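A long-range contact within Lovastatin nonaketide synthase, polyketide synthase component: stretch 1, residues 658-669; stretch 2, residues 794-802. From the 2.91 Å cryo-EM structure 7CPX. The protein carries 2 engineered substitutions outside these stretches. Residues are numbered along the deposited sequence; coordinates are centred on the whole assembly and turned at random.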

ATOM      1  N   GLY A 658      57.733 -44.940  48.431  1.00205.44           N
ATOM      2  CA  GLY A 658      56.617 -45.060  47.515  1.00205.44           C
ATOM      3  C   GLY A 658      55.853 -46.347  47.727  1.00205.44           C
ATOM      4  O   GLY A 658      54.654 -46.422  47.445  1.00205.44           O
ATOM      5  N   GLU A 659      56.540 -47.374  48.225  1.00209.26           N
ATOM      6  CA  GLU A 659      55.857 -48.618  48.554  1.00209.26           C
ATOM      7  C   GLU A 659      55.137 -48.505  49.892  1.00209.26           C
ATOM      8  O   GLU A 659      53.935 -48.780  49.983  1.00209.26           O
ATOM      9  CB  GLU A 659      56.858 -49.776  48.573  1.00209.26           C
ATOM     10  CG  GLU A 659      56.234 -51.148  48.349  1.00209.26           C
ATOM     11  CD  GLU A 659      55.245 -51.533  49.432  1.00209.26           C
ATOM     12  OE1 GLU A 659      55.551 -51.317  50.624  1.00209.26           O
ATOM     13  OE2 GLU A 659      54.157 -52.042  49.089  1.00209.26           O
ATOM     14  N   ILE A 660      55.849 -48.069  50.933  1.00209.78           N
ATOM     15  CA  ILE A 660      55.289 -48.101  52.282  1.00209.78           C
ATOM     16  C   ILE A 660      53.995 -47.299  52.332  1.00209.78           C
ATOM     17  O   ILE A 660      52.945 -47.798  52.754  1.00209.78           O
ATOM     18  CB  ILE A 660      56.315 -47.576  53.302  1.00209.78           C
ATOM     19  CG1 ILE A 660      57.580 -48.440  53.284  1.00209.78           C
ATOM     20  CG2 ILE A 660      55.705 -47.551  54.697  1.00209.78           C
ATOM     21  CD1 ILE A 660      58.737 -47.859  54.074  1.00209.78           C
ATOM     22  N   ALA A 661      54.043 -46.055  51.852  1.00203.97           N
ATOM     23  CA  ALA A 661      52.837 -45.239  51.829  1.00203.97           C
ATOM     24  C   ALA A 661      51.752 -45.905  50.997  1.00203.97           C
ATOM     25  O   ALA A 661      50.579 -45.924  51.390  1.00203.97           O
ATOM     26  CB  ALA A 661      53.154 -43.845  51.285  1.00203.97           C
ATOM     27  N   CYS A 662      52.129 -46.480  49.852  1.00203.35           N
ATOM     28  CA  CYS A 662      51.145 -47.163  49.022  1.00203.35           C
ATOM     29  C   CYS A 662      50.472 -48.287  49.795  1.00203.35           C
ATOM     30  O   CYS A 662      49.277 -48.550  49.609  1.00203.35           O
ATOM     31  CB  CYS A 662      51.807 -47.700  47.755  1.00203.35           C
ATOM     32  SG  CYS A 662      50.647 -48.385  46.553  1.00203.35           S
ATOM     33  N   ALA A 663      51.217 -48.952  50.683  1.00204.48           N
ATOM     34  CA  ALA A 663      50.618 -50.010  51.487  1.00204.48           C
ATOM     35  C   ALA A 663      49.462 -49.468  52.314  1.00204.48           C
ATOM     36  O   ALA A 663      48.432 -50.134  52.469  1.00204.48           O
ATOM     37  CB  ALA A 663      51.673 -50.650  52.388  1.00204.48           C
ATOM     38  N   PHE A 664      49.614 -48.257  52.854  1.00199.52           N
ATOM     39  CA  PHE A 664      48.504 -47.625  53.556  1.00199.52           C
ATOM     40  C   PHE A 664      47.370 -47.288  52.597  1.00199.52           C
ATOM     41  O   PHE A 664      46.192 -47.422  52.946  1.00199.52           O
ATOM     42  CB  PHE A 664      48.989 -46.371  54.283  1.00199.52           C
ATOM     43  CG  PHE A 664      47.895 -45.389  54.594  1.00199.52           C
ATOM     44  CD1 PHE A 664      46.796 -45.768  55.347  1.00199.52           C
ATOM     45  CD2 PHE A 664      47.972 -44.084  54.141  1.00199.52           C
ATOM     46  CE1 PHE A 664      45.789 -44.865  55.631  1.00199.52           C
ATOM     47  CE2 PHE A 664      46.971 -43.176  54.425  1.00199.52           C
ATOM     48  CZ  PHE A 664      45.878 -43.567  55.171  1.00199.52           C
ATOM     49  N   ALA A 665      47.705 -46.851  51.380  1.00198.84           N
ATOM     50  CA  ALA A 665      46.677 -46.479  50.418  1.00198.84           C
ATOM     51  C   ALA A 665      45.817 -47.663  50.002  1.00198.84           C
ATOM     52  O   ALA A 665      44.711 -47.461  49.490  1.00198.84           O
ATOM     53  CB  ALA A 665      47.320 -45.850  49.183  1.00198.84           C
ATOM     54  N   ALA A 666      46.295 -48.890  50.211  1.00200.60           N
ATOM     55  CA  ALA A 666      45.516 -50.071  49.865  1.00200.60           C
ATOM     56  C   ALA A 666      44.272 -50.228  50.726  1.00200.60           C
ATOM     57  O   ALA A 666      43.403 -51.038  50.385  1.00200.60           O
ATOM     58  CB  ALA A 666      46.385 -51.324  49.989  1.00200.60           C
ATOM     59  N   GLY A 667      44.164 -49.483  51.823  1.00199.85           N
ATOM     60  CA  GLY A 667      43.047 -49.634  52.731  1.00199.85           C
ATOM     61  C   GLY A 667      43.176 -50.782  53.702  1.00199.85           C
ATOM     62  O   GLY A 667      42.232 -51.047  54.454  1.00199.85           O
ATOM     63  N   LEU A 668      44.316 -51.473  53.711  1.00202.34           N
ATOM     64  CA  LEU A 668      44.543 -52.615  54.587  1.00202.34           C
ATOM     65  C   LEU A 668      45.569 -52.349  55.675  1.00202.34           C
ATOM     66  O   LEU A 668      45.464 -52.927  56.758  1.00202.34           O
ATOM     67  CB  LEU A 668      45.002 -53.825  53.763  1.00202.34           C
ATOM     68  CG  LEU A 668      44.068 -54.237  52.624  1.00202.34           C
ATOM     69  CD1 LEU A 668      44.768 -55.208  51.688  1.00202.34           C
ATOM     70  CD2 LEU A 668      42.787 -54.848  53.169  1.00202.34           C
ATOM     71  N   ILE A 669      46.552 -51.490  55.415  1.00205.02           N
ATOM     72  CA  ILE A 669      47.593 -51.152  56.379  1.00205.02           C
ATOM     73  C   ILE A 669      47.318 -49.762  56.926  1.00205.02           C
ATOM     74  O   ILE A 669      46.999 -48.834  56.172  1.00205.02           O
ATOM     75  CB  ILE A 669      48.991 -51.226  55.736  1.00205.02           C
ATOM     76  CG1 ILE A 669      49.315 -52.664  55.314  1.00205.02           C
ATOM     77  CG2 ILE A 669      50.047 -50.691  56.694  1.00205.02           C
ATOM     78  CD1 ILE A 669      49.411 -53.652  56.467  1.00205.02           C
TER
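Stretch 2 794-802: SVPWYSSVD

Stretch 2 lies along the helix of stretch 1 in a largely extended conformation and runs against it: Ser794 begins beside Gly667, Val795 lies next to Ala666, and Val801 ends up over Glu659, so rising numbers in one segment match falling numbers in the other. The spacing opens along the way, from 4.8 Å between the CA atoms of Ala666 and Val795 to 7.7 Å between those of Glu659 and Val801. The chain is therefore close at the C-terminal end of the helix and leaves room for side chains further back. Trp797 and Tyr798 form a short strand whose alternation is plain: Trp797 points its CA-to-CB bond toward the helix, whereas Pro796 and Tyr798 point away.

Polar contact between the backbones is concentrated on one atom. Ala666 O accepts hydrogen bonds from Ser794 N at 3.1 Å and from Val795 N at 3.0 Å, the latter with an N-H...O angle of 157°. A carbonyl near the end of a helix has no amide one turn further on to donate to it, and here two consecutive amides of the incoming chain take that place.

Gly667 is the first residue to leave helical geometry, at phi 81° and psi 5°, angles at which a CB would be jammed against the carbonyl O of Ala666. An ideal CB would also fall 2.0 Å from Ser794 OG, so glycine serves both the turn and the packing; as it is, Gly667 CA lies 3.5 Å from Ser794 OG.

Packing centres on Trp797, which has the largest area covered by the other stretch. Its chi1 of 173° (t) and chi2 of 86° lay the indole beside the helix. Ala666 CB sits over one face, 3.5 Å from Trp797 CG and 3.9 Å from the centroid of the five-membered ring, a CH-pi contact, 29° off the ring normal. At the ring edge lies Cys662, with SG 3.1 Å from Trp797 NE1 and 4.0 Å from the five-membered centroid. Glu659 OE2 also meets the edge, 3.3 Å from Trp797 CZ2, and is hydrogen-bonded elsewhere in the structure. These three residues are spaced i, i+3, i+7, a spacing that, in helical geometry, puts residues on one side.

Smaller contacts extend the interface: Val795 CG2 approaches Ala665 O at 3.4 Å, and in an apolar contact Val801 CG2 reaches Glu659 CG at 4.0 Å.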

ATOM      1  N   SER A 794      40.862 -52.739  50.668  1.00195.95           N
ATOM      2  CA  SER A 794      39.641 -52.215  50.071  1.00195.95           C
ATOM      3  C   SER A 794      39.922 -51.641  48.686  1.00195.95           C
ATOM      4  O   SER A 794      39.122 -51.793  47.764  1.00195.95           O
ATOM      5  CB  SER A 794      39.024 -51.140  50.969  1.00195.95           C
ATOM      6  OG  SER A 794      39.912 -50.049  51.139  1.00195.95           O
ATOM      7  N   VAL A 795      41.067 -50.979  48.553  1.00194.66           N
ATOM      8  CA  VAL A 795      41.467 -50.349  47.298  1.00194.66           C
ATOM      9  C   VAL A 795      42.175 -51.376  46.421  1.00194.66           C
ATOM     10  O   VAL A 795      43.085 -52.067  46.901  1.00194.66           O
ATOM     11  CB  VAL A 795      42.374 -49.136  47.548  1.00194.66           C
ATOM     12  CG1 VAL A 795      42.987 -48.654  46.241  1.00194.66           C
ATOM     13  CG2 VAL A 795      41.596 -48.020  48.226  1.00194.66           C
ATOM     14  N   PRO A 796      41.800 -51.522  45.140  1.00195.92           N
ATOM     15  CA  PRO A 796      42.605 -52.361  44.244  1.00195.92           C
ATOM     16  C   PRO A 796      44.063 -51.937  44.266  1.00195.92           C
ATOM     17  O   PRO A 796      44.406 -50.835  43.825  1.00195.92           O
ATOM     18  CB  PRO A 796      41.960 -52.132  42.872  1.00195.92           C
ATOM     19  CG  PRO A 796      40.552 -51.766  43.180  1.00195.92           C
ATOM     20  CD  PRO A 796      40.602 -50.990  44.467  1.00195.92           C
ATOM     21  N   TRP A 797      44.926 -52.807  44.779  1.00203.79           N
ATOM     22  CA  TRP A 797      46.314 -52.473  45.052  1.00203.79           C
ATOM     23  C   TRP A 797      47.223 -53.520  44.426  1.00203.79           C
ATOM     24  O   TRP A 797      46.979 -54.723  44.555  1.00203.79           O
ATOM     25  CB  TRP A 797      46.553 -52.384  46.564  1.00203.79           C
ATOM     26  CG  TRP A 797      47.979 -52.198  46.958  1.00203.79           C
ATOM     27  CD1 TRP A 797      48.656 -51.019  47.054  1.00203.79           C
ATOM     28  CD2 TRP A 797      48.904 -53.223  47.330  1.00203.79           C
ATOM     29  NE1 TRP A 797      49.948 -51.247  47.457  1.00203.79           N
ATOM     30  CE2 TRP A 797      50.126 -52.593  47.633  1.00203.79           C
ATOM     31  CE3 TRP A 797      48.818 -54.614  47.435  1.00203.79           C
ATOM     32  CZ2 TRP A 797      51.254 -53.306  48.032  1.00203.79           C
ATOM     33  CZ3 TRP A 797      49.937 -55.319  47.828  1.00203.79           C
ATOM     34  CH2 TRP A 797      51.139 -54.665  48.124  1.00203.79           C
ATOM     35  N   TYR A 798      48.270 -53.053  43.749  1.00203.62           N
ATOM     36  CA  TYR A 798      49.187 -53.920  43.019  1.00203.62           C
ATOM     37  C   TYR A 798      50.612 -53.612  43.448  1.00203.62           C
ATOM     38  O   TYR A 798      51.067 -52.471  43.324  1.00203.62           O
ATOM     39  CB  TYR A 798      49.033 -53.733  41.508  1.00203.62           C
ATOM     40  CG  TYR A 798      47.643 -54.035  40.998  1.00203.62           C
ATOM     41  CD1 TYR A 798      46.649 -53.067  41.022  1.00203.62           C
ATOM     42  CD2 TYR A 798      47.324 -55.288  40.494  1.00203.62           C
ATOM     43  CE1 TYR A 798      45.378 -53.338  40.557  1.00203.62           C
ATOM     44  CE2 TYR A 798      46.057 -55.568  40.028  1.00203.62           C
ATOM     45  CZ  TYR A 798      45.086 -54.590  40.061  1.00203.62           C
ATOM     46  OH  TYR A 798      43.820 -54.865  39.597  1.00203.62           O
ATOM     47  N   SER A 799      51.309 -54.626  43.951  1.00209.68           N
ATOM     48  CA  SER A 799      52.714 -54.477  44.292  1.00209.68           C
ATOM     49  C   SER A 799      53.575 -54.449  43.033  1.00209.68           C
ATOM     50  O   SER A 799      53.200 -54.973  41.981  1.00209.68           O
ATOM     51  CB  SER A 799      53.164 -55.618  45.203  1.00209.68           C
ATOM     52  OG  SER A 799      54.561 -55.558  45.440  1.00209.68           O
ATOM     53  N   SER A 800      54.745 -53.825  43.158  1.00210.52           N
ATOM     54  CA  SER A 800      55.710 -53.741  42.069  1.00210.52           C
ATOM     55  C   SER A 800      57.070 -54.203  42.570  1.00210.52           C
ATOM     56  O   SER A 800      57.872 -54.751  41.806  1.00210.52           O
ATOM     57  CB  SER A 800      55.797 -52.314  41.528  1.00210.52           C
ATOM     58  OG  SER A 800      56.497 -51.469  42.425  1.00210.52           O
ATOM     59  N   VAL A 801      57.336 -53.977  43.859  1.00214.44           N
ATOM     60  CA  VAL A 801      58.526 -54.543  44.488  1.00214.44           C
ATOM     61  C   VAL A 801      58.533 -56.053  44.302  1.00214.44           C
ATOM     62  O   VAL A 801      59.540 -56.649  43.902  1.00214.44           O
ATOM     63  CB  VAL A 801      58.575 -54.150  45.975  1.00214.44           C
ATOM     64  CG1 VAL A 801      59.386 -55.154  46.779  1.00214.44           C
ATOM     65  CG2 VAL A 801      59.140 -52.744  46.129  1.00214.44           C
ATOM     66  N   ASP A 802      57.404 -56.690  44.595  1.00214.29           N
ATOM     67  CA  ASP A 802      57.147 -58.067  44.202  1.00214.29           C
ATOM     68  C   ASP A 802      56.347 -58.026  42.907  1.00214.29           C
ATOM     69  O   ASP A 802      55.280 -57.407  42.853  1.00214.29           O
ATOM     70  CB  ASP A 802      56.386 -58.819  45.292  1.00214.29           C
ATOM     71  CG  ASP A 802      56.118 -60.263  44.921  1.00214.29           C
ATOM     72  OD1 ASP A 802      57.066 -61.075  44.964  1.00214.29           O
ATOM     73  OD2 ASP A 802      54.960 -60.585  44.586  1.00214.29           O
TER